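Local structure of MAU2 chromatid cohesion factor homolog (4XDN) at residues 457-467 with 512-522. The protein forms a complex with SCC2 that is required for loading cohesin onto chromosomes and so for sister chromatid cohesion. Sequence-based numbering, arbitrary orientation.
Sequences YTVQAARVSRC and SHFEPFSWNPL. With SO4 (sulfate ion), chain G.
Ser-465, Asn-520 and Val-464 bury more surface here than any other residues, in a contact where the last turns of helix 446-466 dock against the loop that follows helix 499-513 in a largely helical superhelix of the SCC4/mau-2 family. The helix end presents carbonyls, and Asn-520 suits the place because its short amide can reach them: ND2 lies 2.9 Å from Ser-465 O and 3.2 Å from Val-464 O, two weak, bent bonds. With CG beside its own backbone N (chi1 -59°), the amide is turned to the helix terminus. The side chains of Asn-520 and the branched Val-464 cross obliquely, and Val-464 CG1 rests 3.4 Å from Asn-520 O; the valine also packs on Leu-475 of helix 472-490.

Ser-465 is small enough to let the loop come close. Its OG, set anti to the backbone N (chi1 177°), accepts a nearly straight bond of 3.1 Å from Trp-519 N, at 173°. The same oxygen lies at the edge of the indole, near the ring plane, and is also hydrogen-bonded to an acidic side chain of another protein's chain. A basic side chain of that chain makes a cation-pi contact with Trp-519, so this junction also forms part of a binding surface.

Deeper in, a water donates to Ala-461 O and also hydrogen-bonds Ser-518 OG, bridging helix and loop. One turn before the alanine, Tyr-457 brings a hydroxyl on a long, rigid arm to Ser-512, while its ring meets Trp-483. Ser-512 OG, whose single proton has Leu-508 O and Trp-509 O as candidate acceptors, sits at the edge of the tyrosine ring. It lies 2.6 Å from Tyr-457 OH, a hydrogen-bonding distance, though where the proton goes is not settled, and Leu-522 CD1 lies 3.6 Å from that same hydroxyl.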
ATOM      1  N   TYR A 457      16.330 -13.640 -15.405  1.00 41.27           N
ATOM      2  CA  TYR A 457      17.316 -14.679 -15.138  1.00 40.24           C
ATOM      3  C   TYR A 457      16.914 -15.983 -15.819  1.00 40.58           C
ATOM      4  O   TYR A 457      17.747 -16.670 -16.411  1.00 41.67           O
ATOM      5  CB  TYR A 457      17.475 -14.901 -13.631  1.00 38.14           C
ATOM      6  CG  TYR A 457      18.454 -16.000 -13.278  1.00 40.68           C
ATOM      7  CD1 TYR A 457      18.034 -17.321 -13.159  1.00 41.14           C
ATOM      8  CD2 TYR A 457      19.797 -15.718 -13.066  1.00 42.37           C
ATOM      9  CE1 TYR A 457      18.926 -18.328 -12.840  1.00 42.34           C
ATOM     10  CE2 TYR A 457      20.696 -16.718 -12.746  1.00 43.72           C
ATOM     11  CZ  TYR A 457      20.256 -18.021 -12.634  1.00 44.73           C
ATOM     12  OH  TYR A 457      21.149 -19.020 -12.317  1.00 46.76           O
ATOM     13  N   THR A 458      15.629 -16.314 -15.726  1.00 39.01           N
ATOM     14  CA  THR A 458      15.090 -17.532 -16.319  1.00 36.81           C
ATOM     15  C   THR A 458      15.321 -17.550 -17.824  1.00 37.67           C
ATOM     16  O   THR A 458      15.753 -18.557 -18.383  1.00 37.80           O
ATOM     17  CB  THR A 458      13.582 -17.665 -16.027  1.00 35.54           C
ATOM     18  OG1 THR A 458      13.377 -17.722 -14.611  1.00 34.83           O
ATOM     19  CG2 THR A 458      13.000 -18.921 -16.665  1.00 34.75           C
ATOM     20  N   VAL A 459      15.032 -16.427 -18.473  1.00 37.02           N
ATOM     21  CA  VAL A 459      15.237 -16.294 -19.908  1.00 37.85           C
ATOM     22  C   VAL A 459      16.711 -16.461 -20.262  1.00 40.69           C
ATOM     23  O   VAL A 459      17.055 -17.231 -21.156  1.00 41.90           O
ATOM     24  CB  VAL A 459      14.728 -14.927 -20.415  1.00 37.70           C
ATOM     25  CG1 VAL A 459      15.173 -14.660 -21.853  1.00 39.68           C
ATOM     26  CG2 VAL A 459      13.214 -14.868 -20.315  1.00 37.83           C
ATOM     27  N   GLN A 460      17.577 -15.742 -19.557  1.00 41.22           N
ATOM     28  CA  GLN A 460      19.008 -15.783 -19.838  1.00 44.38           C
ATOM     29  C   GLN A 460      19.578 -17.174 -19.576  1.00 43.17           C
ATOM     30  O   GLN A 460      20.439 -17.644 -20.316  1.00 43.06           O
ATOM     31  CB  GLN A 460      19.755 -14.744 -18.995  1.00 45.93           C
ATOM     32  CG  GLN A 460      19.399 -13.292 -19.312  1.00 48.41           C
ATOM     33  CD  GLN A 460      20.047 -12.783 -20.588  1.00 52.27           C
ATOM     34  OE1 GLN A 460      20.102 -13.486 -21.599  1.00 53.84           O
ATOM     35  NE2 GLN A 460      20.547 -11.553 -20.544  1.00 53.83           N
ATOM     36  N   ALA A 461      19.089 -17.828 -18.526  1.00 41.22           N
ATOM     37  CA  ALA A 461      19.555 -19.167 -18.178  1.00 41.63           C
ATOM     38  C   ALA A 461      19.096 -20.179 -19.222  1.00 42.86           C
ATOM     39  O   ALA A 461      19.814 -21.126 -19.543  1.00 44.21           O
ATOM     40  CB  ALA A 461      19.057 -19.560 -16.800  1.00 38.69           C
ATOM     41  N   ALA A 462      17.893 -19.970 -19.748  1.00 42.09           N
ATOM     42  CA  ALA A 462      17.370 -20.814 -20.813  1.00 42.74           C
ATOM     43  C   ALA A 462      18.226 -20.668 -22.064  1.00 45.43           C
ATOM     44  O   ALA A 462      18.446 -21.632 -22.794  1.00 46.23           O
ATOM     45  CB  ALA A 462      15.924 -20.458 -21.115  1.00 41.22           C
ATOM     46  N   ARG A 463      18.710 -19.455 -22.305  1.00 45.79           N
ATOM     47  CA  ARG A 463      19.521 -19.181 -23.483  1.00 48.68           C
ATOM     48  C   ARG A 463      20.929 -19.748 -23.327  1.00 49.66           C
ATOM     49  O   ARG A 463      21.509 -20.242 -24.291  1.00 49.54           O
ATOM     50  CB  ARG A 463      19.574 -17.677 -23.752  1.00 50.65           C
ATOM     51  CG  ARG A 463      18.249 -17.118 -24.236  1.00 50.70           C
ATOM     52  CD  ARG A 463      18.281 -15.609 -24.391  1.00 53.64           C
ATOM     53  NE  ARG A 463      17.007 -15.101 -24.892  1.00 54.12           N
ATOM     54  CZ  ARG A 463      16.765 -13.827 -25.176  1.00 56.61           C
ATOM     55  NH1 ARG A 463      17.709 -12.910 -25.012  1.00 58.50           N
ATOM     56  NH2 ARG A 463      15.573 -13.468 -25.631  1.00 55.51           N
ATOM     57  N   VAL A 464      21.472 -19.684 -22.115  1.00 48.90           N
ATOM     58  CA  VAL A 464      22.756 -20.317 -21.828  1.00 51.25           C
ATOM     59  C   VAL A 464      22.686 -21.796 -22.176  1.00 51.62           C
ATOM     60  O   VAL A 464      23.654 -22.382 -22.661  1.00 53.97           O
ATOM     61  CB  VAL A 464      23.157 -20.153 -20.342  1.00 49.22           C
ATOM     62  CG1 VAL A 464      24.281 -21.123 -19.959  1.00 50.71           C
ATOM     63  CG2 VAL A 464      23.581 -18.724 -20.067  1.00 48.81           C
ATOM     64  N   SER A 465      21.525 -22.392 -21.929  1.00 49.00           N
ATOM     65  CA  SER A 465      21.333 -23.818 -22.148  1.00 51.03           C
ATOM     66  C   SER A 465      21.300 -24.177 -23.632  1.00 51.98           C
ATOM     67  O   SER A 465      21.947 -25.134 -24.051  1.00 51.81           O
ATOM     68  CB  SER A 465      20.042 -24.281 -21.473  1.00 48.35           C
ATOM     69  OG  SER A 465      19.795 -25.650 -21.737  1.00 49.11           O
ATOM     70  N   ARG A 466      20.559 -23.407 -24.426  1.00 53.56           N
ATOM     71  CA  ARG A 466      20.316 -23.769 -25.822  1.00 57.78           C
ATOM     72  C   ARG A 466      21.260 -23.088 -26.813  1.00 63.56           C
ATOM     73  O   ARG A 466      21.431 -23.572 -27.930  1.00 65.83           O
ATOM     74  CB  ARG A 466      18.867 -23.450 -26.207  1.00 54.72           C
ATOM     75  CG  ARG A 466      18.505 -21.973 -26.210  1.00 52.46           C
ATOM     76  CD  ARG A 466      17.100 -21.770 -26.754  1.00 50.56           C
ATOM     77  NE  ARG A 466      16.661 -20.382 -26.665  1.00 49.28           N
ATOM     78  CZ  ARG A 466      16.915 -19.444 -27.575  1.00 49.39           C
ATOM     79  NH1 ARG A 466      17.621 -19.727 -28.661  1.00 49.30           N
ATOM     80  NH2 ARG A 466      16.462 -18.210 -27.392  1.00 49.52           N
ATOM     81  N   CYS A 467      21.869 -21.974 -26.419  1.00 66.69           N
ATOM     82  CA  CYS A 467      22.748 -21.244 -27.331  1.00 72.33           C
ATOM     83  C   CYS A 467      24.105 -21.923 -27.451  1.00 78.50           C
ATOM     84  O   CYS A 467      24.563 -22.591 -26.523  1.00 78.50           O
ATOM     85  CB  CYS A 467      22.934 -19.795 -26.873  1.00 71.89           C
ATOM     86  SG  CYS A 467      21.438 -18.774 -26.997  1.00 70.11           S
ATOM     87  N   SER A 512      19.669 -24.117 -13.102  1.00 41.63           N
ATOM     88  CA  SER A 512      20.713 -23.470 -13.890  1.00 42.42           C
ATOM     89  C   SER A 512      22.123 -23.970 -13.561  1.00 44.68           C
ATOM     90  O   SER A 512      23.088 -23.575 -14.220  1.00 46.23           O
ATOM     91  CB  SER A 512      20.649 -21.956 -13.688  1.00 44.01           C
ATOM     92  OG  SER A 512      20.791 -21.618 -12.319  1.00 45.74           O
ATOM     93  N   HIS A 513      22.240 -24.840 -12.558  1.00 45.07           N
ATOM     94  CA  HIS A 513      23.545 -25.332 -12.111  1.00 47.43           C
ATOM     95  C   HIS A 513      23.680 -26.858 -12.160  1.00 47.93           C
ATOM     96  O   HIS A 513      24.729 -27.395 -11.809  1.00 49.98           O
ATOM     97  CB  HIS A 513      23.824 -24.846 -10.684  1.00 48.25           C
ATOM     98  CG  HIS A 513      24.130 -23.385 -10.594  1.00 48.75           C
ATOM     99  ND1 HIS A 513      23.147 -22.418 -10.516  1.00 47.89           N
ATOM    100  CD2 HIS A 513      25.309 -22.718 -10.575  1.00 51.29           C
ATOM    101  CE1 HIS A 513      23.708 -21.226 -10.449  1.00 49.08           C
ATOM    102  NE2 HIS A 513      25.022 -21.379 -10.484  1.00 51.49           N
ATOM    103  N   PHE A 514      22.629 -27.547 -12.599  1.00 46.18           N
ATOM    104  CA  PHE A 514      22.622 -29.011 -12.622  1.00 47.57           C
ATOM    105  C   PHE A 514      22.034 -29.586 -13.903  1.00 46.00           C
ATOM    106  O   PHE A 514      20.978 -29.156 -14.364  1.00 43.79           O
ATOM    107  CB  PHE A 514      21.822 -29.562 -11.438  1.00 48.41           C
ATOM    108  CG  PHE A 514      22.604 -29.668 -10.164  1.00 51.55           C
ATOM    109  CD1 PHE A 514      22.676 -28.601  -9.287  1.00 51.62           C
ATOM    110  CD2 PHE A 514      23.253 -30.846  -9.835  1.00 54.08           C
ATOM    111  CE1 PHE A 514      23.392 -28.703  -8.110  1.00 54.45           C
ATOM    112  CE2 PHE A 514      23.969 -30.953  -8.662  1.00 56.47           C
ATOM    113  CZ  PHE A 514      24.037 -29.881  -7.797  1.00 56.49           C
ATOM    114  N   GLU A 515      22.723 -30.569 -14.470  1.00 49.09           N
ATOM    115  CA  GLU A 515      22.115 -31.430 -15.472  1.00 48.45           C
ATOM    116  C   GLU A 515      21.205 -32.402 -14.728  1.00 48.82           C
ATOM    117  O   GLU A 515      21.461 -32.718 -13.565  1.00 50.34           O
ATOM    118  CB  GLU A 515      23.175 -32.179 -16.284  1.00 51.98           C
ATOM    119  CG  GLU A 515      24.114 -31.274 -17.064  1.00 54.22           C
ATOM    120  CD  GLU A 515      24.965 -32.033 -18.059  1.00 58.25           C
ATOM    121  OE1 GLU A 515      26.172 -32.220 -17.791  1.00 59.96           O
ATOM    122  OE2 GLU A 515      24.428 -32.439 -19.111  1.00 56.99           O
ATOM    123  N   PRO A 516      20.139 -32.886 -15.381  1.00 47.20           N
ATOM    124  CA  PRO A 516      19.720 -32.645 -16.762  1.00 48.55           C
ATOM    125  C   PRO A 516      18.668 -31.542 -16.867  1.00 43.98           C
ATOM    126  O   PRO A 516      17.785 -31.607 -17.722  1.00 42.21           O
ATOM    127  CB  PRO A 516      19.146 -33.999 -17.168  1.00 51.25           C
ATOM    128  CG  PRO A 516      18.488 -34.484 -15.902  1.00 50.75           C
ATOM    129  CD  PRO A 516      19.276 -33.896 -14.742  1.00 48.37           C
ATOM    130  N   PHE A 517      18.762 -30.542 -15.998  1.00 41.62           N
ATOM    131  CA  PHE A 517      17.816 -29.433 -16.007  1.00 40.15           C
ATOM    132  C   PHE A 517      18.302 -28.326 -16.941  1.00 41.25           C
ATOM    133  O   PHE A 517      17.524 -27.469 -17.363  1.00 40.43           O
ATOM    134  CB  PHE A 517      17.610 -28.904 -14.587  1.00 43.11           C
ATOM    135  CG  PHE A 517      17.352 -29.987 -13.579  1.00 44.48           C
ATOM    136  CD1 PHE A 517      16.216 -30.773 -13.667  1.00 43.02           C
ATOM    137  CD2 PHE A 517      18.249 -30.227 -12.552  1.00 45.31           C
ATOM    138  CE1 PHE A 517      15.976 -31.778 -12.748  1.00 43.46           C
ATOM    139  CE2 PHE A 517      18.015 -31.231 -11.628  1.00 46.08           C
ATOM    140  CZ  PHE A 517      16.877 -32.008 -11.728  1.00 45.37           C
ATOM    141  N   SER A 518      19.593 -28.365 -17.263  1.00 43.07           N
ATOM    142  CA  SER A 518      20.187 -27.467 -18.247  1.00 43.23           C
ATOM    143  C   SER A 518      21.253 -28.216 -19.033  1.00 44.40           C
ATOM    144  O   SER A 518      21.872 -29.139 -18.510  1.00 45.13           O
ATOM    145  CB  SER A 518      20.794 -26.240 -17.567  1.00 42.83           C
ATOM    146  OG  SER A 518      21.425 -25.388 -18.512  1.00 43.84           O
ATOM    147  N   TRP A 519      21.466 -27.827 -20.288  1.00 45.73           N
ATOM    148  CA  TRP A 519      22.512 -28.445 -21.100  1.00 51.92           C
ATOM    149  C   TRP A 519      23.884 -27.882 -20.733  1.00 52.42           C
ATOM    150  O   TRP A 519      24.887 -28.598 -20.774  1.00 51.73           O
ATOM    151  CB  TRP A 519      22.241 -28.237 -22.591  1.00 56.53           C
ATOM    152  CG  TRP A 519      21.095 -29.051 -23.117  1.00 60.07           C
ATOM    153  CD1 TRP A 519      19.849 -28.597 -23.438  1.00 60.77           C
ATOM    154  CD2 TRP A 519      21.088 -30.459 -23.379  1.00 62.78           C
ATOM    155  NE1 TRP A 519      19.067 -29.634 -23.887  1.00 61.86           N
ATOM    156  CE2 TRP A 519      19.804 -30.788 -23.861  1.00 63.04           C
ATOM    157  CE3 TRP A 519      22.041 -31.473 -23.256  1.00 65.06           C
ATOM    158  CZ2 TRP A 519      19.450 -32.088 -24.218  1.00 63.10           C
ATOM    159  CZ3 TRP A 519      21.688 -32.765 -23.612  1.00 65.48           C
ATOM    160  CH2 TRP A 519      20.404 -33.060 -24.085  1.00 64.15           C
ATOM    161  N   ASN A 520      23.917 -26.599 -20.378  1.00 50.82           N
ATOM    162  CA  ASN A 520      25.155 -25.933 -19.978  1.00 52.38           C
ATOM    163  C   ASN A 520      25.024 -25.294 -18.597  1.00 50.96           C
ATOM    164  O   ASN A 520      24.857 -24.081 -18.486  1.00 49.49           O
ATOM    165  CB  ASN A 520      25.545 -24.873 -21.009  1.00 54.10           C
ATOM    166  CG  ASN A 520      25.751 -25.458 -22.392  1.00 56.06           C
ATOM    167  OD1 ASN A 520      26.780 -26.074 -22.670  1.00 59.34           O
ATOM    168  ND2 ASN A 520      24.770 -25.268 -23.268  1.00 54.36           N
ATOM    169  N   PRO A 521      25.106 -26.116 -17.537  1.00 51.36           N
ATOM    170  CA  PRO A 521      24.961 -25.605 -16.170  1.00 50.49           C
ATOM    171  C   PRO A 521      26.075 -24.634 -15.792  1.00 53.69           C
ATOM    172  O   PRO A 521      27.212 -24.804 -16.233  1.00 54.87           O
ATOM    173  CB  PRO A 521      25.026 -26.874 -15.313  1.00 51.27           C
ATOM    174  CG  PRO A 521      25.785 -27.849 -16.137  1.00 53.16           C
ATOM    175  CD  PRO A 521      25.415 -27.557 -17.556  1.00 51.97           C
ATOM    176  N   LEU A 522      25.745 -23.628 -14.988  1.00 51.38           N
ATOM    177  CA  LEU A 522      26.725 -22.638 -14.558  1.00 53.47           C
ATOM    178  C   LEU A 522      27.685 -23.240 -13.535  1.00 54.99           C
ATOM    179  O   LEU A 522      27.338 -24.205 -12.856  1.00 54.37           O
ATOM    180  CB  LEU A 522      26.030 -21.417 -13.958  1.00 52.88           C
ATOM    181  CG  LEU A 522      25.130 -20.616 -14.900  1.00 52.59           C
ATOM    182  CD1 LEU A 522      24.225 -19.693 -14.101  1.00 52.04           C
ATOM    183  CD2 LEU A 522      25.963 -19.819 -15.893  1.00 55.14           C
TER
HETATM  184  S   SO4 G 705      15.822  -9.441 -25.763  1.00184.71           S
HETATM  185  O1  SO4 G 705      14.877 -10.096 -24.862  1.00184.16           O
HETATM  186  O2  SO4 G 705      15.631  -7.996 -25.699  1.00184.82           O
HETATM  187  O3  SO4 G 705      17.185  -9.771 -25.360  1.00184.75           O
HETATM  188  O4  SO4 G 705      15.593  -9.903 -27.128  1.00185.65           O
HETATM  189  O   HOH W   1      20.737 -22.998 -17.884  1.00 41.90           O